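Minor fimbrium tip subunit Mfa3 (Porphyromonas gingivalis ATCC 33277, PDB 5NF4) forms part of the tip of the minor fimbriae, surface filaments that mediate biofilm formation and adhesion to host cells and other oral bacteria. Local coordinates at residues Phe115-Pro120 with Val190-Val195; Ser162-Asn167 with Arg223-Gln228; Val201-Gly206 with Gln211-Cys216. One frame throughout, in Å; residues are numbered along the deposited sequence.

Interaction 1: residues Phe115-Pro120 with Val190-Val195; sequences FVANIP and VKLQRV. With SO4 (sulfate ion), chain D.
Phe115, near the end of strand 109-117, faces Val190 and Leu192 of strand 180-205; the two short strand segments, 115-117 and 190-194, approach to 8.2 Å between their axes with their directions 51° apart. They meet through side chains, while strand 161-170 pairs with both. Val190 meets the ring of Phe115, and Leu192 is an equal partner. The CG1 methyl of Val190, anti to the backbone N (chi1 171°), stands over the centre of the Phe115 ring, 3.8 Å from the centroid and 11° off the ring normal, a CH-pi contact. The sister methyl reaches the far end of the same ring, with Val190 CG2 3.6 Å from Phe115 CZ. Leu192 divides its two methyls: CD2 lies 3.7 Å from Phe115 CB, whereas CD1 rests more loosely near Ala117 CB at 4.2 Å. Lys191, between these apolar residues, carries its ammonium group to a sulfate, probably from the crystallisation liquor; NZ donates to O1 at 2.9 Å and also pairs with Glu187. Asn188 and Asn189 hold the same anion. Apolar Val190 and Leu192 alternate with polar Lys191 and Gln193, as in a strand with one face on the core of a beta-sandwich, consistent with the beta-sandwich domains of fimbrillins.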
loop_
_atom_site.group_PDB
_atom_site.type_symbol
_atom_site.label_atom_id
_atom_site.label_comp_id
_atom_site.label_asym_id
_atom_site.label_seq_id
_atom_site.Cartn_x
_atom_site.Cartn_y
_atom_site.Cartn_z
ATOM N N PHE A 115 -1.046 -1.183 -14.693
ATOM C CA PHE A 115 0.088 -0.338 -14.400
ATOM C C PHE A 115 0.808 -0.923 -13.179
ATOM O O PHE A 115 0.179 -1.177 -12.154
ATOM C CB PHE A 115 -0.324 1.102 -14.102
ATOM C CG PHE A 115 -0.888 1.828 -15.301
ATOM C CD1 PHE A 115 -2.237 1.756 -15.596
ATOM C CD2 PHE A 115 -0.055 2.547 -16.126
ATOM C CE1 PHE A 115 -2.756 2.419 -16.688
ATOM C CE2 PHE A 115 -0.557 3.229 -17.236
ATOM C CZ PHE A 115 -1.906 3.164 -17.519
ATOM N N VAL A 116 2.111 -1.126 -13.329
ATOM C CA VAL A 116 2.958 -1.717 -12.275
ATOM C C VAL A 116 4.213 -0.856 -12.134
ATOM O O VAL A 116 4.942 -0.678 -13.093
ATOM C CB VAL A 116 3.334 -3.183 -12.617
ATOM C CG1 VAL A 116 4.231 -3.760 -11.560
ATOM C CG2 VAL A 116 2.059 -4.043 -12.692
ATOM N N ALA A 117 4.493 -0.360 -10.919
ATOM C CA ALA A 117 5.615 0.521 -10.699
ATOM C C ALA A 117 6.576 -0.052 -9.675
ATOM O O ALA A 117 6.145 -0.766 -8.770
ATOM C CB ALA A 117 5.149 1.887 -10.232
ATOM N N ASN A 118 7.857 0.241 -9.890
ATOM C CA ASN A 118 8.914 -0.101 -8.940
ATOM C C ASN A 118 9.047 -1.598 -8.650
ATOM O O ASN A 118 9.462 -1.997 -7.569
ATOM C CB ASN A 118 8.662 0.658 -7.648
ATOM C CG ASN A 118 8.794 2.155 -7.830
ATOM O OD1 ASN A 118 9.447 2.608 -8.775
ATOM N ND2 ASN A 118 8.222 2.932 -6.901
ATOM N N ILE A 119 8.724 -2.414 -9.627
ATOM C CA ILE A 119 8.938 -3.852 -9.530
ATOM C C ILE A 119 10.288 -4.211 -10.165
ATOM O O ILE A 119 10.566 -3.867 -11.314
ATOM C CB ILE A 119 7.766 -4.604 -10.208
ATOM C CG1 ILE A 119 6.467 -4.373 -9.421
ATOM C CG2 ILE A 119 8.059 -6.092 -10.352
ATOM C CD1 ILE A 119 6.520 -4.808 -7.955
ATOM N N PRO A 120 11.173 -4.882 -9.403
ATOM C CA PRO A 120 12.475 -5.250 -9.971
ATOM C C PRO A 120 12.377 -6.040 -11.271
ATOM O O PRO A 120 11.661 -7.064 -11.330
ATOM C CB PRO A 120 13.101 -6.120 -8.874
ATOM C CG PRO A 120 12.439 -5.685 -7.638
ATOM C CD PRO A 120 11.043 -5.323 -8.007
ATOM N N VAL A 190 -3.875 8.582 -14.306
ATOM C CA VAL A 190 -3.656 7.279 -13.712
ATOM C C VAL A 190 -3.053 7.526 -12.332
ATOM O O VAL A 190 -2.039 8.204 -12.223
ATOM C CB VAL A 190 -2.707 6.411 -14.558
ATOM C CG1 VAL A 190 -2.301 5.130 -13.815
ATOM C CG2 VAL A 190 -3.362 6.056 -15.867
ATOM N N LYS A 191 -3.652 6.934 -11.303
ATOM C CA LYS A 191 -3.244 7.174 -9.921
ATOM C C LYS A 191 -2.820 5.846 -9.337
ATOM O O LYS A 191 -3.641 4.950 -9.083
ATOM C CB LYS A 191 -4.377 7.786 -9.107
ATOM C CG LYS A 191 -4.807 9.178 -9.560
ATOM C CD LYS A 191 -6.296 9.398 -9.290
ATOM C CE LYS A 191 -6.799 10.685 -9.910
ATOM N NZ LYS A 191 -8.196 10.982 -9.497
ATOM N N LEU A 192 -1.520 5.715 -9.135
ATOM C CA LEU A 192 -0.951 4.455 -8.687
ATOM C C LEU A 192 -1.164 4.322 -7.196
ATOM O O LEU A 192 -1.066 5.318 -6.480
ATOM C CB LEU A 192 0.536 4.400 -9.017
ATOM C CG LEU A 192 0.850 4.586 -10.510
ATOM C CD1 LEU A 192 2.329 4.910 -10.732
ATOM C CD2 LEU A 192 0.464 3.328 -11.248
ATOM N N GLN A 193 -1.474 3.113 -6.747
ATOM C CA GLN A 193 -1.647 2.844 -5.314
ATOM C C GLN A 193 -0.468 2.075 -4.799
ATOM O O GLN A 193 -0.112 1.047 -5.379
ATOM C CB GLN A 193 -2.922 2.056 -5.053
ATOM C CG GLN A 193 -4.151 2.899 -5.281
ATOM C CD GLN A 193 -5.418 2.071 -5.363
ATOM O OE1 GLN A 193 -5.386 0.848 -5.213
ATOM N NE2 GLN A 193 -6.543 2.737 -5.596
ATOM N N ARG A 194 0.127 2.545 -3.705
ATOM C CA ARG A 194 1.187 1.777 -3.055
ATOM C C ARG A 194 0.611 0.471 -2.506
ATOM O O ARG A 194 -0.568 0.428 -2.145
ATOM C CB ARG A 194 1.829 2.586 -1.915
ATOM C CG ARG A 194 2.442 3.906 -2.385
ATOM C CD ARG A 194 2.706 4.844 -1.222
ATOM N NE ARG A 194 3.085 6.194 -1.659
ATOM C CZ ARG A 194 2.229 7.177 -1.909
ATOM N NH1 ARG A 194 0.924 6.981 -1.790
ATOM N NH2 ARG A 194 2.686 8.360 -2.302
ATOM N N VAL A 195 1.459 -0.561 -2.422
ATOM C CA VAL A 195 1.053 -1.886 -1.923
ATOM C C VAL A 195 1.162 -1.960 -0.397
ATOM O O VAL A 195 0.741 -2.959 0.198
ATOM C CB VAL A 195 1.905 -3.020 -2.573
ATOM C CG1 VAL A 195 1.738 -2.964 -4.096
ATOM C CG2 VAL A 195 3.380 -2.918 -2.166
HETATM S S SO4 D . -7.878 13.795 -11.473
HETATM O O1 SO4 D . -7.789 13.850 -10.017
HETATM O O2 SO4 D . -6.844 12.911 -11.994
HETATM O O3 SO4 D . -9.192 13.297 -11.872
HETATM O O4 SO4 D . -7.674 15.140 -12.004
#

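Interaction 2: residues Ser162-Asn167 with Arg223-Gln228; sequences SRMYSN and RLVPNQ
Ser162 and Leu224 provide the polar link between strand 161-170 and the loop that follows strand 221-222. Ser162 OG donates to Leu224 O over 2.6 Å, a short bond that reaches the acceptor at a C=O...donor angle of 132°, with the donor tilted 19° from the carbonyl plane. The serine hydroxyl sits between its own backbone N and carbonyl carbon (chi1 63°), a rotation that brings it to the loop carbonyl. Apolar contact flanks this bond. Leu224 CD2 lies 4.0 Å from Ser162 CB, and two residues along the strand Met164 SD meets Val225 CG1 at 3.8 Å, the two side chains running at a slant to each other. A third kind of interaction shapes the loop from within: Arg223 NH1 donates to Pro226 O at 2.9 Å and to Gln228 OE1 at 3.3 Å, both acceptors close to the guanidinium plane, so one nitrogen ties together the start and end of 223-228. In the wider fold, Leu224 touches Val116 of strand 109-117 and Phe138 and Met139 of helix 132-140, while Val225 lies against Met139 and Gln140 at the end of that helix.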
loop_
_atom_site.group_PDB
_atom_site.type_symbol
_atom_site.label_atom_id
_atom_site.label_comp_id
_atom_site.label_asym_id
_atom_site.label_seq_id
_atom_site.Cartn_x
_atom_site.Cartn_y
_atom_site.Cartn_z
ATOM N N SER A 162 0.673 -0.102 -7.934
ATOM C CA SER A 162 -0.051 -0.555 -9.106
ATOM C C SER A 162 -1.396 0.086 -9.253
ATOM O O SER A 162 -1.932 0.721 -8.331
ATOM C CB SER A 162 -0.230 -2.057 -9.029
ATOM O OG SER A 162 -1.029 -2.345 -7.891
ATOM N N ARG A 163 -1.966 -0.101 -10.434
ATOM C CA ARG A 163 -3.353 0.246 -10.626
ATOM C C ARG A 163 -3.836 -0.495 -11.854
ATOM O O ARG A 163 -3.058 -0.726 -12.772
ATOM C CB ARG A 163 -3.517 1.754 -10.779
ATOM C CG ARG A 163 -4.952 2.245 -10.662
ATOM C CD ARG A 163 -5.475 2.223 -9.254
ATOM N NE ARG A 163 -6.882 2.569 -9.300
ATOM C CZ ARG A 163 -7.378 3.785 -9.121
ATOM N NH1 ARG A 163 -6.590 4.808 -8.811
ATOM N NH2 ARG A 163 -8.686 3.968 -9.236
ATOM N N MET A 164 -5.090 -0.923 -11.835
ATOM C CA MET A 164 -5.675 -1.506 -13.033
ATOM C C MET A 164 -7.058 -0.952 -13.291
ATOM O O MET A 164 -7.827 -0.630 -12.365
ATOM C CB MET A 164 -5.678 -3.047 -12.954
ATOM C CG MET A 164 -6.525 -3.693 -11.929
ATOM S SD MET A 164 -6.463 -5.514 -12.087
ATOM C CE MET A 164 -7.610 -5.733 -13.454
ATOM N N TYR A 165 -7.368 -0.809 -14.586
ATOM C CA TYR A 165 -8.652 -0.297 -15.034
ATOM C C TYR A 165 -9.204 -1.265 -16.075
ATOM O O TYR A 165 -8.584 -1.477 -17.113
ATOM C CB TYR A 165 -8.500 1.094 -15.645
ATOM C CG TYR A 165 -7.824 2.121 -14.758
ATOM C CD1 TYR A 165 -8.549 2.861 -13.829
ATOM C CD2 TYR A 165 -6.466 2.360 -14.860
ATOM C CE1 TYR A 165 -7.934 3.810 -13.038
ATOM C CE2 TYR A 165 -5.851 3.331 -14.095
ATOM C CZ TYR A 165 -6.574 4.043 -13.188
ATOM O OH TYR A 165 -5.960 5.004 -12.410
ATOM N N SER A 166 -10.372 -1.822 -15.810
ATOM C CA SER A 166 -10.961 -2.814 -16.688
ATOM C C SER A 166 -12.050 -2.254 -17.604
ATOM O O SER A 166 -12.691 -1.236 -17.313
ATOM C CB SER A 166 -11.545 -3.953 -15.850
ATOM O OG SER A 166 -12.550 -3.425 -15.028
ATOM N N ASN A 167 -12.234 -2.942 -18.724
ATOM C CA ASN A 167 -13.261 -2.614 -19.693
ATOM C C ASN A 167 -13.352 -1.104 -20.011
ATOM O O ASN A 167 -14.420 -0.495 -19.936
ATOM C CB ASN A 167 -14.623 -3.146 -19.204
ATOM C CG ASN A 167 -15.653 -3.240 -20.342
ATOM O OD1 ASN A 167 -15.291 -3.346 -21.519
ATOM N ND2 ASN A 167 -16.936 -3.222 -19.991
ATOM N N ARG A 223 0.982 -7.799 -2.615
ATOM C CA ARG A 223 0.306 -8.262 -3.811
ATOM C C ARG A 223 -0.080 -7.068 -4.647
ATOM O O ARG A 223 -0.479 -6.052 -4.095
ATOM C CB ARG A 223 -0.935 -9.060 -3.403
ATOM C CG ARG A 223 -1.525 -9.920 -4.474
ATOM C CD ARG A 223 -2.900 -10.507 -4.045
ATOM N NE ARG A 223 -3.283 -11.756 -4.737
ATOM C CZ ARG A 223 -4.526 -12.160 -4.971
ATOM N NH1 ARG A 223 -5.560 -11.392 -4.661
ATOM N NH2 ARG A 223 -4.740 -13.345 -5.541
ATOM N N LEU A 224 0.018 -7.184 -5.962
ATOM C CA LEU A 224 -0.234 -6.027 -6.828
ATOM C C LEU A 224 -1.721 -5.762 -7.082
ATOM O O LEU A 224 -2.093 -4.724 -7.670
ATOM C CB LEU A 224 0.489 -6.191 -8.157
ATOM C CG LEU A 224 2.006 -6.125 -8.044
ATOM C CD1 LEU A 224 2.624 -6.638 -9.308
ATOM C CD2 LEU A 224 2.498 -4.690 -7.706
ATOM N N VAL A 225 -2.570 -6.692 -6.663
ATOM C CA VAL A 225 -4.006 -6.418 -6.576
ATOM C C VAL A 225 -4.459 -6.780 -5.192
ATOM O O VAL A 225 -3.811 -7.570 -4.496
ATOM C CB VAL A 225 -4.836 -7.208 -7.601
ATOM C CG1 VAL A 225 -4.658 -6.630 -8.944
ATOM C CG2 VAL A 225 -4.479 -8.699 -7.557
ATOM N N PRO A 226 -5.568 -6.196 -4.758
ATOM C CA PRO A 226 -5.994 -6.452 -3.379
ATOM C C PRO A 226 -6.121 -7.924 -2.988
ATOM O O PRO A 226 -6.541 -8.772 -3.770
ATOM C CB PRO A 226 -7.361 -5.761 -3.314
ATOM C CG PRO A 226 -7.272 -4.680 -4.297
ATOM C CD PRO A 226 -6.438 -5.216 -5.434
ATOM N N ASN A 227 -5.759 -8.180 -1.735
ATOM C CA ASN A 227 -5.857 -9.482 -1.100
ATOM C C ASN A 227 -7.301 -9.827 -0.773
ATOM O O ASN A 227 -8.070 -8.954 -0.375
ATOM C CB ASN A 227 -5.041 -9.503 0.199
ATOM C CG ASN A 227 -3.551 -9.504 -0.031
ATOM O OD1 ASN A 227 -2.958 -10.551 -0.236
ATOM N ND2 ASN A 227 -2.936 -8.330 0.026
ATOM N N GLN A 228 -7.661 -11.097 -0.957
ATOM C CA GLN A 228 -8.960 -11.616 -0.529
ATOM C C GLN A 228 -8.836 -12.600 0.647
ATOM O O GLN A 228 -9.848 -13.090 1.139
ATOM C CB GLN A 228 -9.663 -12.326 -1.700
ATOM C CG GLN A 228 -9.842 -11.461 -2.965
ATOM C CD GLN A 228 -9.748 -12.277 -4.231
ATOM O OE1 GLN A 228 -8.659 -12.481 -4.776
ATOM N NE2 GLN A 228 -10.890 -12.767 -4.701
#

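Interaction 3: residues Val201-Gly206 with Gln211-Cys216; sequences VNIVEG and QKIELC
Val201 holds CG1 anti to its backbone N (chi1 179°), and Ile213, with CG1 anti to the carbonyl carbon (chi1 -48°) and an extended outer bond (chi2 178°), stretches its CD1 methyl across to meet it. The pair illustrates how a beta-sandwich is filled: strands 201-205 and 210-216 are joined by a short connection, yet they pass each other as facing layers, and even their nearest CA atoms, those of Val201 and Ile213, are 8.8 Å apart. Each strand finds its backbone partners elsewhere. Here strand 180-205 bonds to 248-254 and 324-332, whereas 210-216 pairs with 238-242 and 277-282. The side chains of Val201 and Ile213 overlap alongside one another, running opposite ways, and touch through methyls. Leu240 touches both Val201 and Ile213, and Trp249 touches Ile203 and Ile213, continuing the apolar filling between the layers. At the start of the second strand, Gln211 and Lys212 both lie opposite Thr281 in a classic beta bulge. Beyond it, Ile213 turns inward while Lys212 and Glu214 lie on the other side of the strand, linked by a long salt bridge. Inside, three methyls form a compact triangle: Ile213 CD1 is 3.9 Å from Val201 CG1 and 4.4 Å from Ile203 CD1, and Val201 CG1 is itself 4.1 Å from Ile203 CD1.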
loop_
_atom_site.group_PDB
_atom_site.type_symbol
_atom_site.label_atom_id
_atom_site.label_comp_id
_atom_site.label_asym_id
_atom_site.label_seq_id
_atom_site.Cartn_x
_atom_site.Cartn_y
_atom_site.Cartn_z
ATOM N N VAL A 201 3.376 6.950 14.196
ATOM C CA VAL A 201 3.200 7.028 15.650
ATOM C C VAL A 201 3.873 8.273 16.240
ATOM O O VAL A 201 5.080 8.491 16.115
ATOM C CB VAL A 201 3.739 5.745 16.327
ATOM C CG1 VAL A 201 3.593 5.819 17.828
ATOM C CG2 VAL A 201 3.003 4.515 15.799
ATOM N N ASN A 202 3.052 9.093 16.889
ATOM C CA ASN A 202 3.478 10.371 17.401
ATOM C C ASN A 202 3.328 10.464 18.912
ATOM O O ASN A 202 2.234 10.272 19.448
ATOM C CB ASN A 202 2.674 11.484 16.730
ATOM C CG ASN A 202 2.857 11.500 15.206
ATOM O OD1 ASN A 202 3.724 12.202 14.685
ATOM N ND2 ASN A 202 2.076 10.704 14.508
ATOM N N ILE A 203 4.435 10.716 19.601
ATOM C CA ILE A 203 4.409 10.829 21.059
ATOM C C ILE A 203 4.223 12.287 21.416
ATOM O O ILE A 203 5.173 13.080 21.464
ATOM C CB ILE A 203 5.702 10.261 21.712
ATOM C CG1 ILE A 203 6.074 8.913 21.090
ATOM C CG2 ILE A 203 5.554 10.185 23.222
ATOM C CD1 ILE A 203 4.971 7.883 21.035
ATOM N N VAL A 204 2.978 12.646 21.684
ATOM C CA VAL A 204 2.650 14.029 22.004
ATOM C C VAL A 204 3.115 14.448 23.415
ATOM O O VAL A 204 3.356 15.615 23.690
ATOM C CB VAL A 204 1.136 14.243 21.838
ATOM C CG1 VAL A 204 0.718 13.912 20.424
ATOM C CG2 VAL A 204 0.374 13.369 22.779
ATOM N N GLU A 205 3.264 13.464 24.293
ATOM C CA GLU A 205 3.682 13.714 25.646
ATOM C C GLU A 205 4.365 12.466 26.221
ATOM O O GLU A 205 3.951 11.348 25.919
ATOM C CB GLU A 205 2.451 14.155 26.449
ATOM C CG GLU A 205 2.384 13.841 27.887
ATOM C CD GLU A 205 1.112 14.426 28.505
ATOM O OE1 GLU A 205 0.351 15.124 27.779
ATOM O OE2 GLU A 205 0.876 14.179 29.701
ATOM N N GLY A 206 5.419 12.690 27.018
ATOM C CA GLY A 206 6.112 11.625 27.730
ATOM C C GLY A 206 7.121 10.820 26.923
ATOM O O GLY A 206 7.421 9.670 27.268
ATOM N N GLN A 211 11.440 3.761 25.274
ATOM C CA GLN A 211 12.672 3.068 24.920
ATOM C C GLN A 211 12.618 2.649 23.458
ATOM O O GLN A 211 13.573 2.831 22.715
ATOM C CB GLN A 211 12.879 1.850 25.811
ATOM C CG GLN A 211 14.106 1.048 25.474
ATOM C CD GLN A 211 14.183 -0.224 26.283
ATOM O OE1 GLN A 211 14.074 -0.203 27.510
ATOM N NE2 GLN A 211 14.347 -1.350 25.595
ATOM N N LYS A 212 11.496 2.087 23.040
ATOM C CA LYS A 212 11.346 1.748 21.633
ATOM C C LYS A 212 9.945 1.387 21.230
ATOM O O LYS A 212 9.082 1.117 22.069
ATOM C CB LYS A 212 12.259 0.589 21.248
ATOM C CG LYS A 212 11.902 -0.717 21.869
ATOM C CD LYS A 212 12.770 -1.796 21.236
ATOM C CE LYS A 212 12.709 -3.095 21.971
ATOM N NZ LYS A 212 13.595 -4.105 21.332
ATOM N N ILE A 213 9.764 1.349 19.914
ATOM C CA ILE A 213 8.505 1.034 19.284
ATOM C C ILE A 213 8.751 0.010 18.191
ATOM O O ILE A 213 9.627 0.198 17.354
ATOM C CB ILE A 213 7.832 2.261 18.630
ATOM C CG1 ILE A 213 7.807 3.456 19.569
ATOM C CG2 ILE A 213 6.421 1.871 18.137
ATOM C CD1 ILE A 213 7.184 4.701 18.935
ATOM N N GLU A 214 7.962 -1.054 18.198
ATOM C CA GLU A 214 8.078 -2.133 17.225
ATOM C C GLU A 214 6.743 -2.430 16.576
ATOM O O GLU A 214 5.733 -2.540 17.261
ATOM C CB GLU A 214 8.558 -3.428 17.883
ATOM C CG GLU A 214 9.958 -3.391 18.423
ATOM C CD GLU A 214 10.234 -4.551 19.367
ATOM O OE1 GLU A 214 9.674 -4.552 20.490
ATOM O OE2 GLU A 214 11.000 -5.456 18.984
ATOM N N LEU A 215 6.768 -2.639 15.270
ATOM C CA LEU A 215 5.632 -3.185 14.530
ATOM C C LEU A 215 5.725 -4.702 14.468
ATOM O O LEU A 215 6.736 -5.251 14.032
ATOM C CB LEU A 215 5.600 -2.601 13.121
ATOM C CG LEU A 215 4.651 -3.270 12.119
ATOM C CD1 LEU A 215 3.179 -3.166 12.507
ATOM C CD2 LEU A 215 4.913 -2.673 10.776
ATOM N N CYS A 216 4.662 -5.369 14.921
ATOM C CA CYS A 216 4.628 -6.813 15.032
ATOM C C CYS A 216 3.532 -7.432 14.145
ATOM O O CYS A 216 2.471 -6.816 13.928
ATOM C CB CYS A 216 4.399 -7.218 16.479
ATOM S SG CYS A 216 5.740 -6.606 17.564
#

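In the fold
Interactions 1 and 2 are adjoining parts of one structure, their centres 10 Å apart. Strand 161-170 joins them: Phe115 N lies 2.8 Å from Arg163 O, and Gln193 N lies 2.9 Å from Ser162 O, both probable backbone hydrogen bonds. Phe115 O also packs against Ser162 CB (3.3 Å), and Val190 CA against Tyr165 OH (3.5 Å). The sulfate on Lys191 of interaction 1 marks no known functional site. Interaction 3 is remote, its centre about 30 Å from that of interaction 1 and 33 Å from that of interaction 2, across the chain's centre from the latter. The long strand 180-205 spans the gap, contributing Val190-Val195 to interaction 1 and Val201-Gly206 to interaction 3.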